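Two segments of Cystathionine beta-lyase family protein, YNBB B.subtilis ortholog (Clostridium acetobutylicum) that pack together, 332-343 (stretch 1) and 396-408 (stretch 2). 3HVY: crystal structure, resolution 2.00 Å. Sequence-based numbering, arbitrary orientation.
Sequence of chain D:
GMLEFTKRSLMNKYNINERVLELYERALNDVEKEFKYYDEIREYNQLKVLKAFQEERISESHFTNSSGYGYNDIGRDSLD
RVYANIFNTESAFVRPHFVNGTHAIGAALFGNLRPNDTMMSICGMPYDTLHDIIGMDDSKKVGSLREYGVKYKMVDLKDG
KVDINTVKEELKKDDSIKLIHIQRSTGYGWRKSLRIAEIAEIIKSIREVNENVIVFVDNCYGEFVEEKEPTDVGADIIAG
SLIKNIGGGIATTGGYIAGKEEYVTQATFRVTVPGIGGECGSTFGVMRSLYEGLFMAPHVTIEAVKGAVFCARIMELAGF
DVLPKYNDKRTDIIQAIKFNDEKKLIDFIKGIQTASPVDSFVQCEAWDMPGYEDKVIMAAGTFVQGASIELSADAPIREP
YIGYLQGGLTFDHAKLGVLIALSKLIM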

# COMPACT_ATOMS: atom_id res chain seq x y z
N ASP D 332 -32.04 8.04 2.95
CA ASP D 332 -30.84 7.33 3.34
C ASP D 332 -31.00 5.82 3.08
O ASP D 332 -32.01 5.40 2.52
CB ASP D 332 -30.45 7.65 4.78
CG ASP D 332 -31.43 7.13 5.77
OD1 ASP D 332 -32.10 6.15 5.43
OD2 ASP D 332 -31.52 7.66 6.89
N ILE D 333 -29.99 5.04 3.42
CA ILE D 333 -29.97 3.59 3.15
C ILE D 333 -30.46 2.72 4.31
O ILE D 333 -30.39 1.49 4.25
CB ILE D 333 -28.56 3.08 2.71
CG1 ILE D 333 -27.50 3.33 3.77
CG2 ILE D 333 -28.11 3.70 1.36
CD1 ILE D 333 -26.21 2.51 3.58
N ILE D 334 -31.00 3.33 5.34
CA ILE D 334 -31.37 2.59 6.54
C ILE D 334 -32.81 2.06 6.48
O ILE D 334 -33.69 2.74 5.98
CB ILE D 334 -31.30 3.48 7.78
CG1 ILE D 334 -29.93 4.18 7.89
CG2 ILE D 334 -31.63 2.65 9.06
CD1 ILE D 334 -28.79 3.24 7.82
N GLN D 335 -33.01 0.84 7.03
CA GLN D 335 -34.31 0.23 7.14
C GLN D 335 -34.46 -0.26 8.55
O GLN D 335 -33.61 -1.00 9.02
CB GLN D 335 -34.46 -0.99 6.24
CG GLN D 335 -35.88 -1.58 6.22
CD GLN D 335 -36.93 -0.55 5.83
OE1 GLN D 335 -36.79 0.09 4.80
NE2 GLN D 335 -38.00 -0.41 6.63
N ALA D 336 -35.57 0.11 9.18
CA ALA D 336 -35.93 -0.33 10.55
C ALA D 336 -37.07 -1.36 10.49
O ALA D 336 -37.95 -1.28 9.63
CB ALA D 336 -36.30 0.89 11.45
N ILE D 337 -37.04 -2.33 11.41
CA ILE D 337 -38.01 -3.39 11.47
C ILE D 337 -38.39 -3.54 12.97
O ILE D 337 -37.50 -3.73 13.80
CB ILE D 337 -37.42 -4.73 11.00
CG1 ILE D 337 -36.71 -4.61 9.62
CG2 ILE D 337 -38.51 -5.85 11.02
CD1 ILE D 337 -35.86 -5.84 9.26
N LYS D 338 -39.67 -3.41 13.31
CA LYS D 338 -40.12 -3.59 14.71
C LYS D 338 -40.44 -5.07 14.95
O LYS D 338 -41.49 -5.56 14.59
CB LYS D 338 -41.32 -2.70 14.99
CG LYS D 338 -41.76 -2.64 16.44
CD LYS D 338 -42.93 -1.69 16.66
CE LYS D 338 -42.55 -0.22 16.37
NZ LYS D 338 -43.58 0.78 16.80
N PHE D 339 -39.50 -5.79 15.54
CA PHE D 339 -39.70 -7.23 15.75
C PHE D 339 -40.70 -7.52 16.88
O PHE D 339 -41.38 -8.53 16.84
CB PHE D 339 -38.34 -7.92 15.99
CG PHE D 339 -37.47 -7.95 14.77
CD1 PHE D 339 -37.65 -8.92 13.80
CD2 PHE D 339 -36.53 -6.97 14.56
CE1 PHE D 339 -36.88 -8.95 12.69
CE2 PHE D 339 -35.73 -6.99 13.45
CZ PHE D 339 -35.91 -7.98 12.51
N ASN D 340 -40.80 -6.61 17.86
CA ASN D 340 -41.70 -6.74 19.02
C ASN D 340 -41.40 -7.98 19.84
O ASN D 340 -42.29 -8.52 20.50
CB ASN D 340 -43.18 -6.76 18.61
CG ASN D 340 -43.77 -5.39 18.45
OD1 ASN D 340 -43.54 -4.49 19.27
ND2 ASN D 340 -44.57 -5.21 17.38
N ASP D 341 -40.15 -8.44 19.78
CA ASP D 341 -39.76 -9.66 20.43
C ASP D 341 -38.23 -9.74 20.41
O ASP D 341 -37.59 -9.60 19.35
CB ASP D 341 -40.42 -10.87 19.73
CG ASP D 341 -40.08 -12.19 20.39
OD1 ASP D 341 -40.60 -12.48 21.49
OD2 ASP D 341 -39.28 -12.95 19.80
N GLU D 342 -37.64 -10.00 21.57
CA GLU D 342 -36.21 -10.01 21.71
C GLU D 342 -35.56 -11.14 20.92
O GLU D 342 -34.58 -10.93 20.22
CB GLU D 342 -35.82 -10.08 23.17
CG GLU D 342 -34.31 -9.98 23.40
CD GLU D 342 -33.94 -9.83 24.87
OE1 GLU D 342 -34.86 -9.84 25.71
OE2 GLU D 342 -32.72 -9.70 25.18
N LYS D 343 -36.12 -12.33 20.98
CA LYS D 343 -35.53 -13.45 20.28
C LYS D 343 -35.52 -13.21 18.79
O LYS D 343 -34.50 -13.44 18.13
CB LYS D 343 -36.29 -14.72 20.54
CG LYS D 343 -35.68 -15.93 19.86
CD LYS D 343 -36.27 -17.23 20.40
CE LYS D 343 -35.37 -18.44 20.11
NZ LYS D 343 -35.22 -18.74 18.65
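Stretch 2 (396-408) PIREPYIGYLQGG

Stretch 2 lies alongside stretch 1 as an antiparallel β-strand. Residues 402-406 are extended and pair with the strand that ends at Lys338; the two strand axes approach to 4.5 Å, with an angle of 156° between their N-to-C directions. Ahead of this strand, residues 398-401 form an irregular loop in which a cis peptide bond precedes Pro400 and Tyr401 adopts a positive phi (60/59). The contact buries 827 Å², summed over both sides.

The backbone ladder sets the register. Gln335 and Leu405 form a hydrogen-bonded pair, with Gln335 N to Leu405 O at 2.9 Å and Leu405 N to Gln335 O at 2.8 Å. Two residues along, Ile337 and Gly403 repeat the pattern, Ile337 N donating to Gly403 O at 2.9 Å and Gly403 N to Ile337 O at 2.8 Å. Between and beyond them lie the non-hydrogen-bonded pairs Ala336-Tyr404 and Lys338-Ile402, whose CA atoms are 4.5 and 4.2 Å apart. Here CA-H groups face carbonyls, as in the approach of Ile402 CA to Ile337 O at 3.1 Å and of Ala336 CA to Gly403 O at 3.2 Å. The pairing runs on past the strands: Phe339 N donates to Tyr401 O at 3.0 Å, and Asn340 N makes a weak hydrogen bond to Pro400 O, also at 3.0 Å.

Side chains alternate between the two faces of the sheet. On one, Ala336 CB packs against Ile402 CG2 at 3.9 Å and Tyr404 CE1 at 3.8 Å, while Ile334 CD1 reaches Gln406 CB at 3.4 Å. Farther along the same face, the aliphatic part of Lys338 runs beside Ile402 and Pro400, its CD lying 4.1 Å from Pro400 CG. The other face carries Gln335, Ile337 and Leu405. Gly403 has no side chain there, and the edge of the Phe339 ring uses the space, with Phe339 CD2 3.9 Å from Gly403 N; a CB on Gly403 would clash with Phe339 CE2.

Tyr401 points toward stretch 1 and has the largest covered area of any residue in the contact. Glu342 CB sits over one face of its ring, 4.0 Å from the centroid in a CH-pi contact, and Glu342 OE2 extends to within 3.2 Å of Ile397 CG2.

Water contributes at both ends. One molecule donates to Ile333 O at 2.7 Å and accepts from Gly407 N at 2.9 Å, joining the two backbones beyond the Gln335-Leu405 pair. Another bonds Tyr401 OH at 2.6 Å and donates weakly to Glu342 OE1 at 3.4 Å.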

# COMPACT_ATOMS: atom_id res chain seq x y z
N PRO D 396 -30.01 -1.75 19.54
CA PRO D 396 -30.02 -1.84 21.01
C PRO D 396 -31.06 -2.83 21.47
O PRO D 396 -32.15 -2.92 20.89
CB PRO D 396 -30.44 -0.45 21.44
CG PRO D 396 -31.20 0.09 20.30
CD PRO D 396 -30.56 -0.47 19.07
N ILE D 397 -30.77 -3.57 22.53
CA ILE D 397 -31.71 -4.56 23.01
C ILE D 397 -32.63 -3.89 24.02
O ILE D 397 -32.30 -3.77 25.20
CB ILE D 397 -31.01 -5.79 23.62
CG1 ILE D 397 -30.06 -6.42 22.59
CG2 ILE D 397 -32.02 -6.84 24.02
CD1 ILE D 397 -30.82 -7.08 21.45
N ARG D 398 -33.77 -3.41 23.52
CA ARG D 398 -34.82 -2.82 24.36
C ARG D 398 -36.11 -2.85 23.57
O ARG D 398 -36.09 -2.82 22.31
CB ARG D 398 -34.49 -1.37 24.73
CG ARG D 398 -33.93 -0.52 23.59
CD ARG D 398 -34.05 0.95 23.93
NE ARG D 398 -32.90 1.75 23.49
CZ ARG D 398 -32.85 2.55 22.42
NH1 ARG D 398 -33.87 2.68 21.56
NH2 ARG D 398 -31.74 3.23 22.18
N GLU D 399 -37.21 -2.90 24.31
CA GLU D 399 -38.58 -2.85 23.75
C GLU D 399 -38.67 -1.62 22.90
O GLU D 399 -38.01 -0.65 23.21
CB GLU D 399 -39.66 -2.78 24.86
CG GLU D 399 -40.03 -4.13 25.48
N PRO D 400 -39.39 -1.68 21.78
CA PRO D 400 -40.09 -2.82 21.23
C PRO D 400 -39.23 -3.63 20.23
O PRO D 400 -39.76 -4.17 19.27
CB PRO D 400 -41.28 -2.16 20.53
CG PRO D 400 -40.70 -0.84 20.05
CD PRO D 400 -39.54 -0.49 20.92
N TYR D 401 -37.90 -3.66 20.45
CA TYR D 401 -36.98 -4.54 19.69
C TYR D 401 -36.99 -4.27 18.19
O TYR D 401 -37.27 -5.15 17.37
CB TYR D 401 -37.25 -6.02 20.00
CG TYR D 401 -37.27 -6.27 21.50
CD1 TYR D 401 -36.09 -6.25 22.23
CD2 TYR D 401 -38.47 -6.42 22.18
CE1 TYR D 401 -36.10 -6.41 23.62
CE2 TYR D 401 -38.50 -6.57 23.55
CZ TYR D 401 -37.31 -6.57 24.27
OH TYR D 401 -37.35 -6.76 25.64
N ILE D 402 -36.65 -3.03 17.89
CA ILE D 402 -36.50 -2.57 16.55
C ILE D 402 -35.10 -2.90 16.12
O ILE D 402 -34.13 -2.65 16.84
CB ILE D 402 -36.66 -1.05 16.48
CG1 ILE D 402 -38.09 -0.63 16.88
CG2 ILE D 402 -36.29 -0.56 15.06
CD1 ILE D 402 -38.22 0.78 17.37
N GLY D 403 -34.98 -3.42 14.91
CA GLY D 403 -33.67 -3.65 14.34
C GLY D 403 -33.41 -2.78 13.14
O GLY D 403 -34.34 -2.41 12.39
N TYR D 404 -32.12 -2.52 12.90
CA TYR D 404 -31.75 -1.61 11.83
C TYR D 404 -30.82 -2.30 10.87
O TYR D 404 -29.77 -2.76 11.28
CB TYR D 404 -31.12 -0.35 12.41
CG TYR D 404 -32.01 0.32 13.43
CD1 TYR D 404 -32.88 1.33 13.08
CD2 TYR D 404 -31.98 -0.09 14.74
CE1 TYR D 404 -33.70 1.92 14.05
CE2 TYR D 404 -32.79 0.48 15.67
CZ TYR D 404 -33.65 1.48 15.32
OH TYR D 404 -34.48 2.07 16.29
N LEU D 405 -31.24 -2.38 9.61
CA LEU D 405 -30.50 -3.01 8.53
C LEU D 405 -30.04 -1.93 7.58
O LEU D 405 -30.76 -1.00 7.30
CB LEU D 405 -31.40 -3.99 7.76
CG LEU D 405 -30.76 -4.70 6.56
CD1 LEU D 405 -30.14 -5.97 7.03
CD2 LEU D 405 -31.73 -5.01 5.45
N GLN D 406 -28.81 -2.03 7.13
CA GLN D 406 -28.33 -1.14 6.09
C GLN D 406 -27.23 -1.75 5.27
O GLN D 406 -26.52 -2.61 5.74
CB GLN D 406 -27.85 0.20 6.60
CG GLN D 406 -26.66 0.16 7.47
CD GLN D 406 -27.01 -0.23 8.84
OE1 GLN D 406 -27.90 0.35 9.44
NE2 GLN D 406 -26.34 -1.25 9.35
N GLY D 407 -27.15 -1.32 4.02
CA GLY D 407 -26.06 -1.70 3.16
C GLY D 407 -26.35 -2.87 2.28
O GLY D 407 -27.39 -3.47 2.37
N GLY D 408 -25.38 -3.15 1.42
CA GLY D 408 -25.41 -4.21 0.47
C GLY D 408 -24.66 -3.75 -0.78
O GLY D 408 -25.17 -2.91 -1.56
O HOH W 1 -29.72 -0.64 2.81
O HOH W 2 -34.97 -6.60 26.63